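Local coordinates for benzoate transport porin BenP (Acinetobacter baumannii AB307-0294, PDB 5DL8), which probably forms a beta-barrel channel through the outer membrane that admits small solutes, with benzoate as its presumed substrate, at residues K341-G345 and H357-S361; S162-Y166 and L205-F209. All blocks are in the same frame, centred on the assembly; numbering follows the deposited sequence.

In the fold
Both contacts are antiparallel strand pairings within the one curled sheet that forms the barrel wall, the architecture of OprD-family porins. Contact 2 comes first along the chain, joining strands 165-176 and 200-210; six further strands of the wall separate it from contact 1, between strands 336-349 and 355-368. Their centres lie about 36 Å apart, with about 18 Å between nearest atoms, so they do not touch. Contact 1 lies near the calcium-binding turn around Val388 and Asp393, probably the extracellular end, whereas contact 2 adjoins short turns, probably on the periplasmic side. Both show the backbone hydrogen bonding that holds neighbouring strands of the wall together, at two distant places.

Contact 1 of 2, residues K341-G345 and H357-S361; sequences KYVYG and HETES
Strands 341-345 and 357-361 run antiparallel at 171°, their axes 4.7 Å apart, with extended backbones throughout. Four hydrogen bonds fix the register. Val343 and Glu360 form one hydrogen-bonded pair (Val343 N to Glu360 O 3.0 Å, Glu360 N to Val343 O 2.9 Å), and Gly345 and Glu358 the next (Gly345 N to Glu358 O 2.9 Å, Glu358 N to Gly345 O 2.8 Å). The non-hydrogen-bonded pairs Tyr342-Ser361 and Tyr344-Thr359 alternate with them, their CA atoms 4.4 and 4.5 Å apart. CA-H...O contacts fill in, the shortest Thr359 CA to Val343 O at 3.1 Å. This is a beta hairpin of the porin barrel wall, whose two faces differ. Van der Waals contacts occupy the face of Tyr342, Tyr344, Thr359 and Ser361: both tyrosines take chi1 t, and the beta-branched Thr359 puts CG2 3.7 Å from both Tyr342 OH and Tyr344 CD1, at the latter ring's edge. On the face of Val343, Glu358 and Glu360, Val343 packs against Phe313 while the carboxylates find polar partners outside both strands: Lys315 (salt bridge) and Tyr386 (hydrogen bond) for Glu358, Thr311 and Ala310 (hydrogen bonds) for Glu360. Gly345, lacking a side chain, leaves room beside the Glu358 carboxylate.

Contact 2 of 2, residues S162-Y166 and L205-F209; sequences SDQLY and LRYQF
Gln164, Tyr166 and Arg206 lose the most surface where the chain leaves a turn and enters strand 165-176 against strand 200-210. Gln164, still in the turn (phi/psi -92/-31), already accepts a hydrogen bond from Gln208 N at its O (3.1 Å). With chi1 m, its CB lies over the face of the Tyr207 ring, 4.0 Å from the centroid, a CH-pi contact that lets a polar residue cover an aromatic one. Ser162 OG accepts from Leu165 N at 3.1 Å, an ST motif that helps shape the bend. Tyr166 and Arg206 form the antiparallel hydrogen-bonded pair, CA atoms 5.0 Å apart: Tyr166 N to Arg206 O 2.9 Å, Arg206 N to Tyr166 O 2.8 Å. Their CB atoms meet at 4.1 Å, and Tyr166 (chi1 t) and Arg206 (chi1 m) share a face. The long side chain carries the Arg206 guanidinium to salt bridges with Asp204 and Glu216 and a hydrogen bond with Tyr304, while Tyr166 OH hydrogen-bonds Glu168. The other face holds the non-hydrogen-bonded pair Leu165-Tyr207, where Leu165 CB is 4.0 Å from Tyr207 CD2. Such alternation suits a porin wall: the Leu165-Tyr207 face probably meets lipid, and the charged Arg206 face probably looks into the channel.

Contact 1 of 2, residues K341-G345 and H357-S361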
ATOM      1  N   LYS A 341      -1.553  11.153 -14.020  1.00 30.80           N
ATOM      2  CA  LYS A 341      -0.355  10.272 -14.263  1.00 31.29           C
ATOM      3  C   LYS A 341      -0.634   9.447 -15.532  1.00 31.77           C
ATOM      4  O   LYS A 341      -1.786   9.121 -15.739  1.00 31.47           O
ATOM      5  CB  LYS A 341      -0.211   9.285 -13.160  1.00 30.11           C
ATOM      6  CG  LYS A 341      -0.242   9.935 -11.831  1.00 32.77           C
ATOM      7  CD  LYS A 341      -0.015   8.880 -10.731  1.00 35.98           C
ATOM      8  CE  LYS A 341       0.008   9.491  -9.333  1.00 38.95           C
ATOM      9  NZ  LYS A 341      -0.060   8.315  -8.403  1.00 42.44           N
ATOM     10  N   TYR A 342       0.373   9.213 -16.367  1.00 31.47           N
ATOM     11  CA  TYR A 342       0.310   8.433 -17.599  1.00 34.37           C
ATOM     12  C   TYR A 342       1.563   7.491 -17.643  1.00 32.17           C
ATOM     13  O   TYR A 342       2.626   7.980 -17.412  1.00 32.42           O
ATOM     14  CB  TYR A 342       0.372   9.332 -18.839  1.00 37.98           C
ATOM     15  CG  TYR A 342       0.053   8.637 -20.191  1.00 45.35           C
ATOM     16  CD1 TYR A 342      -1.299   8.542 -20.599  1.00 50.46           C
ATOM     17  CD2 TYR A 342       1.060   8.129 -21.098  1.00 48.47           C
ATOM     18  CE1 TYR A 342      -1.673   7.955 -21.807  1.00 53.90           C
ATOM     19  CE2 TYR A 342       0.682   7.554 -22.366  1.00 50.97           C
ATOM     20  CZ  TYR A 342      -0.700   7.470 -22.691  1.00 54.81           C
ATOM     21  OH  TYR A 342      -1.298   6.953 -23.868  1.00 61.32           O
ATOM     22  N   VAL A 343       1.397   6.204 -17.901  1.00 30.18           N
ATOM     23  CA  VAL A 343       2.445   5.226 -18.040  1.00 30.41           C
ATOM     24  C   VAL A 343       2.270   4.455 -19.328  1.00 32.11           C
ATOM     25  O   VAL A 343       1.172   4.022 -19.656  1.00 35.25           O
ATOM     26  CB  VAL A 343       2.419   4.243 -16.861  1.00 29.54           C
ATOM     27  CG1 VAL A 343       3.617   3.300 -16.776  1.00 29.75           C
ATOM     28  CG2 VAL A 343       2.424   4.996 -15.590  1.00 30.02           C
ATOM     29  N   TYR A 344       3.378   4.254 -20.056  1.00 33.30           N
ATOM     30  CA  TYR A 344       3.462   3.356 -21.170  1.00 32.70           C
ATOM     31  C   TYR A 344       4.499   2.280 -20.825  1.00 31.52           C
ATOM     32  O   TYR A 344       5.544   2.592 -20.276  1.00 30.32           O
ATOM     33  CB  TYR A 344       3.869   4.135 -22.411  1.00 35.30           C
ATOM     34  CG  TYR A 344       4.205   3.313 -23.644  1.00 36.44           C
ATOM     35  CD1 TYR A 344       3.212   2.933 -24.505  1.00 38.33           C
ATOM     36  CD2 TYR A 344       5.520   2.975 -23.974  1.00 38.03           C
ATOM     37  CE1 TYR A 344       3.482   2.197 -25.658  1.00 39.73           C
ATOM     38  CE2 TYR A 344       5.808   2.259 -25.162  1.00 39.74           C
ATOM     39  CZ  TYR A 344       4.756   1.847 -25.965  1.00 40.37           C
ATOM     40  OH  TYR A 344       4.918   1.154 -27.134  1.00 44.80           O
ATOM     41  N   GLY A 345       4.166   1.023 -21.126  1.00 30.22           N
ATOM     42  CA  GLY A 345       5.004  -0.130 -20.894  1.00 30.37           C
ATOM     43  C   GLY A 345       5.079  -0.972 -22.196  1.00 31.61           C
ATOM     44  O   GLY A 345       4.076  -1.077 -22.970  1.00 32.85           O
ATOM     45  N   HIS A 357       2.246  -4.178 -25.581  1.00 36.28           N
ATOM     46  CA  HIS A 357       2.440  -2.895 -24.995  1.00 35.41           C
ATOM     47  C   HIS A 357       1.191  -2.436 -24.327  1.00 34.44           C
ATOM     48  O   HIS A 357       0.060  -2.849 -24.719  1.00 32.91           O
ATOM     49  CB  HIS A 357       3.018  -1.900 -26.063  1.00 39.35           C
ATOM     50  CG  HIS A 357       2.129  -1.587 -27.244  1.00 43.29           C
ATOM     51  ND1 HIS A 357       1.083  -0.681 -27.194  1.00 46.75           N
ATOM     52  CD2 HIS A 357       2.184  -1.990 -28.533  1.00 48.92           C
ATOM     53  CE1 HIS A 357       0.499  -0.582 -28.379  1.00 46.69           C
ATOM     54  NE2 HIS A 357       1.168  -1.347 -29.212  1.00 48.82           N
ATOM     55  N   GLU A 358       1.324  -1.548 -23.328  1.00 32.28           N
ATOM     56  CA  GLU A 358       0.102  -1.136 -22.592  1.00 31.56           C
ATOM     57  C   GLU A 358       0.248   0.263 -22.017  1.00 30.10           C
ATOM     58  O   GLU A 358       1.372   0.747 -21.848  1.00 31.60           O
ATOM     59  CB  GLU A 358      -0.206  -2.158 -21.477  1.00 30.15           C
ATOM     60  CG  GLU A 358       0.920  -2.171 -20.463  1.00 28.85           C
ATOM     61  CD  GLU A 358       0.890  -3.290 -19.428  1.00 29.56           C
ATOM     62  OE1 GLU A 358       1.855  -3.315 -18.551  1.00 28.71           O
ATOM     63  OE2 GLU A 358      -0.094  -4.115 -19.464  1.00 29.23           O
ATOM     64  N   THR A 359      -0.860   0.910 -21.745  1.00 28.84           N
ATOM     65  CA  THR A 359      -0.881   2.242 -21.186  1.00 29.59           C
ATOM     66  C   THR A 359      -1.837   2.312 -20.047  1.00 29.47           C
ATOM     67  O   THR A 359      -2.885   1.646 -20.067  1.00 32.34           O
ATOM     68  CB  THR A 359      -1.240   3.391 -22.225  1.00 30.26           C
ATOM     69  OG1 THR A 359      -2.550   3.189 -22.777  1.00 31.42           O
ATOM     70  CG2 THR A 359      -0.261   3.477 -23.328  1.00 30.59           C
ATOM     71  N   GLU A 360      -1.547   3.139 -19.057  1.00 30.27           N
ATOM     72  CA  GLU A 360      -2.515   3.393 -17.955  1.00 29.14           C
ATOM     73  C   GLU A 360      -2.494   4.878 -17.601  1.00 29.33           C
ATOM     74  O   GLU A 360      -1.428   5.433 -17.354  1.00 29.28           O
ATOM     75  CB  GLU A 360      -2.165   2.617 -16.709  1.00 29.72           C
ATOM     76  CG  GLU A 360      -3.270   2.713 -15.601  1.00 31.08           C
ATOM     77  CD  GLU A 360      -2.925   2.037 -14.267  1.00 32.73           C
ATOM     78  OE1 GLU A 360      -2.656   0.798 -14.256  1.00 34.77           O
ATOM     79  OE2 GLU A 360      -2.935   2.756 -13.234  1.00 31.80           O
ATOM     80  N   SER A 361      -3.651   5.516 -17.629  1.00 30.08           N
ATOM     81  CA  SER A 361      -3.824   6.894 -17.171  1.00 32.02           C
ATOM     82  C   SER A 361      -4.629   6.875 -15.859  1.00 30.63           C
ATOM     83  O   SER A 361      -5.425   5.984 -15.631  1.00 33.73           O
ATOM     84  CB  SER A 361      -4.419   7.786 -18.304  1.00 33.27           C
ATOM     85  OG  SER A 361      -5.685   7.304 -18.664  1.00 36.49           O
TER

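Contact 2 of 2, residues S162-Y166 and L205-F209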
ATOM      1  N   SER A 162      20.145   5.287  16.811  1.00 46.67           N
ATOM      2  CA  SER A 162      20.908   6.575  16.913  1.00 48.52           C
ATOM      3  C   SER A 162      20.153   7.648  16.190  1.00 46.52           C
ATOM      4  O   SER A 162      19.118   7.341  15.554  1.00 46.82           O
ATOM      5  CB  SER A 162      22.366   6.447  16.303  1.00 49.30           C
ATOM      6  OG  SER A 162      22.335   6.312  14.887  1.00 48.49           O
ATOM      7  N   ASP A 163      20.657   8.882  16.215  1.00 46.50           N
ATOM      8  CA  ASP A 163      20.007   9.981  15.478  1.00 47.00           C
ATOM      9  C   ASP A 163      19.815   9.626  14.006  1.00 43.70           C
ATOM     10  O   ASP A 163      18.804   9.903  13.497  1.00 43.22           O
ATOM     11  CB  ASP A 163      20.788  11.321  15.580  1.00 50.19           C
ATOM     12  CG  ASP A 163      20.800  11.920  17.012  1.00 52.48           C
ATOM     13  OD1 ASP A 163      19.756  11.930  17.587  1.00 53.32           O
ATOM     14  OD2 ASP A 163      21.845  12.377  17.573  1.00 55.58           O
ATOM     15  N   GLN A 164      20.794   8.971  13.369  1.00 43.62           N
ATOM     16  CA  GLN A 164      20.753   8.586  11.941  1.00 42.81           C
ATOM     17  C   GLN A 164      20.177   7.147  11.598  1.00 38.75           C
ATOM     18  O   GLN A 164      19.624   6.952  10.527  1.00 36.17           O
ATOM     19  CB  GLN A 164      22.181   8.650  11.346  1.00 45.53           C
ATOM     20  CG  GLN A 164      22.829  10.043  11.161  1.00 48.75           C
ATOM     21  CD  GLN A 164      23.629  10.416  12.337  1.00 50.51           C
ATOM     22  OE1 GLN A 164      24.347   9.604  12.888  1.00 49.92           O
ATOM     23  NE2 GLN A 164      23.415  11.601  12.815  1.00 54.33           N
ATOM     24  N   LEU A 165      20.353   6.176  12.481  1.00 36.90           N
ATOM     25  CA  LEU A 165      19.976   4.821  12.178  1.00 37.06           C
ATOM     26  C   LEU A 165      18.638   4.345  12.871  1.00 35.85           C
ATOM     27  O   LEU A 165      18.548   4.292  14.082  1.00 35.64           O
ATOM     28  CB  LEU A 165      21.156   3.865  12.494  1.00 37.39           C
ATOM     29  CG  LEU A 165      20.958   2.353  12.230  1.00 39.20           C
ATOM     30  CD1 LEU A 165      20.479   2.109  10.801  1.00 37.11           C
ATOM     31  CD2 LEU A 165      22.257   1.533  12.548  1.00 40.25           C
ATOM     32  N   TYR A 166      17.637   4.008  12.071  1.00 34.46           N
ATOM     33  CA  TYR A 166      16.407   3.376  12.529  1.00 35.87           C
ATOM     34  C   TYR A 166      16.450   1.907  12.048  1.00 35.73           C
ATOM     35  O   TYR A 166      16.753   1.621  10.857  1.00 36.10           O
ATOM     36  CB  TYR A 166      15.163   4.101  11.945  1.00 36.30           C
ATOM     37  CG  TYR A 166      13.859   3.357  12.179  1.00 36.48           C
ATOM     38  CD1 TYR A 166      13.438   2.299  11.296  1.00 36.14           C
ATOM     39  CD2 TYR A 166      13.046   3.658  13.289  1.00 37.86           C
ATOM     40  CE1 TYR A 166      12.257   1.579  11.543  1.00 36.69           C
ATOM     41  CE2 TYR A 166      11.829   2.951  13.499  1.00 38.84           C
ATOM     42  CZ  TYR A 166      11.471   1.930  12.636  1.00 37.42           C
ATOM     43  OH  TYR A 166      10.331   1.234  12.859  1.00 42.81           O
ATOM     44  N   LEU A 205      16.072  -1.297   7.609  1.00 26.60           N
ATOM     45  CA  LEU A 205      17.050  -0.333   8.129  1.00 27.89           C
ATOM     46  C   LEU A 205      16.939   0.980   7.356  1.00 27.59           C
ATOM     47  O   LEU A 205      16.809   0.942   6.049  1.00 26.64           O
ATOM     48  CB  LEU A 205      18.460  -0.894   7.931  1.00 29.70           C
ATOM     49  CG  LEU A 205      18.794  -2.188   8.641  1.00 32.20           C
ATOM     50  CD1 LEU A 205      20.260  -2.592   8.424  1.00 36.00           C
ATOM     51  CD2 LEU A 205      18.581  -2.078  10.158  1.00 34.58           C
ATOM     52  N   ARG A 206      16.826   2.086   8.106  1.00 28.57           N
ATOM     53  CA  ARG A 206      16.618   3.465   7.538  1.00 30.00           C
ATOM     54  C   ARG A 206      17.695   4.398   8.052  1.00 30.60           C
ATOM     55  O   ARG A 206      17.863   4.518   9.236  1.00 31.09           O
ATOM     56  CB  ARG A 206      15.220   4.036   7.850  1.00 31.38           C
ATOM     57  CG  ARG A 206      14.087   3.525   6.962  1.00 33.12           C
ATOM     58  CD  ARG A 206      12.634   3.881   7.427  1.00 36.00           C
ATOM     59  NE  ARG A 206      11.712   2.940   6.708  1.00 42.32           N
ATOM     60  CZ  ARG A 206      10.422   3.143   6.334  1.00 41.70           C
ATOM     61  NH1 ARG A 206       9.800   4.278   6.672  1.00 41.36           N
ATOM     62  NH2 ARG A 206       9.764   2.201   5.610  1.00 37.28           N
ATOM     63  N   TYR A 207      18.527   4.917   7.150  1.00 31.82           N
ATOM     64  CA  TYR A 207      19.724   5.690   7.513  1.00 32.80           C
ATOM     65  C   TYR A 207      19.616   7.040   6.850  1.00 32.50           C
ATOM     66  O   TYR A 207      19.264   7.132   5.657  1.00 31.62           O
ATOM     67  CB  TYR A 207      21.060   4.953   7.162  1.00 33.80           C
ATOM     68  CG  TYR A 207      22.316   5.552   7.828  1.00 33.90           C
ATOM     69  CD1 TYR A 207      23.033   6.570   7.248  1.00 34.39           C
ATOM     70  CD2 TYR A 207      22.762   5.104   9.081  1.00 35.58           C
ATOM     71  CE1 TYR A 207      24.131   7.131   7.904  1.00 36.46           C
ATOM     72  CE2 TYR A 207      23.833   5.673   9.741  1.00 35.79           C
ATOM     73  CZ  TYR A 207      24.546   6.656   9.137  1.00 36.90           C
ATOM     74  OH  TYR A 207      25.688   7.183   9.788  1.00 39.66           O
ATOM     75  N   GLN A 208      19.777   8.048   7.680  1.00 34.06           N
ATOM     76  CA  GLN A 208      19.814   9.459   7.259  1.00 37.34           C
ATOM     77  C   GLN A 208      21.302   9.851   7.055  1.00 37.01           C
ATOM     78  O   GLN A 208      22.074   9.999   7.969  1.00 38.22           O
ATOM     79  CB  GLN A 208      19.123  10.386   8.298  1.00 39.03           C
ATOM     80  CG  GLN A 208      18.934  11.837   7.856  1.00 40.80           C
ATOM     81  CD  GLN A 208      17.818  11.967   6.812  1.00 41.91           C
ATOM     82  OE1 GLN A 208      16.798  11.284   6.886  1.00 41.59           O
ATOM     83  NE2 GLN A 208      18.003  12.869   5.858  1.00 43.00           N
ATOM     84  N   PHE A 209      21.698   9.948   5.812  1.00 36.64           N
ATOM     85  CA  PHE A 209      23.094  10.067   5.478  1.00 37.47           C
ATOM     86  C   PHE A 209      23.500  11.493   5.736  1.00 40.71           C
ATOM     87  O   PHE A 209      24.558  11.738   6.349  1.00 43.91           O
ATOM     88  CB  PHE A 209      23.325   9.657   4.009  1.00 35.64           C
ATOM     89  CG  PHE A 209      23.421   8.160   3.824  1.00 34.09           C
ATOM     90  CD1 PHE A 209      24.634   7.460   4.164  1.00 34.71           C
ATOM     91  CD2 PHE A 209      22.362   7.448   3.342  1.00 32.47           C
ATOM     92  CE1 PHE A 209      24.728   6.085   3.978  1.00 34.18           C
ATOM     93  CE2 PHE A 209      22.434   6.079   3.139  1.00 32.84           C
ATOM     94  CZ  PHE A 209      23.596   5.388   3.463  1.00 34.12           C
TER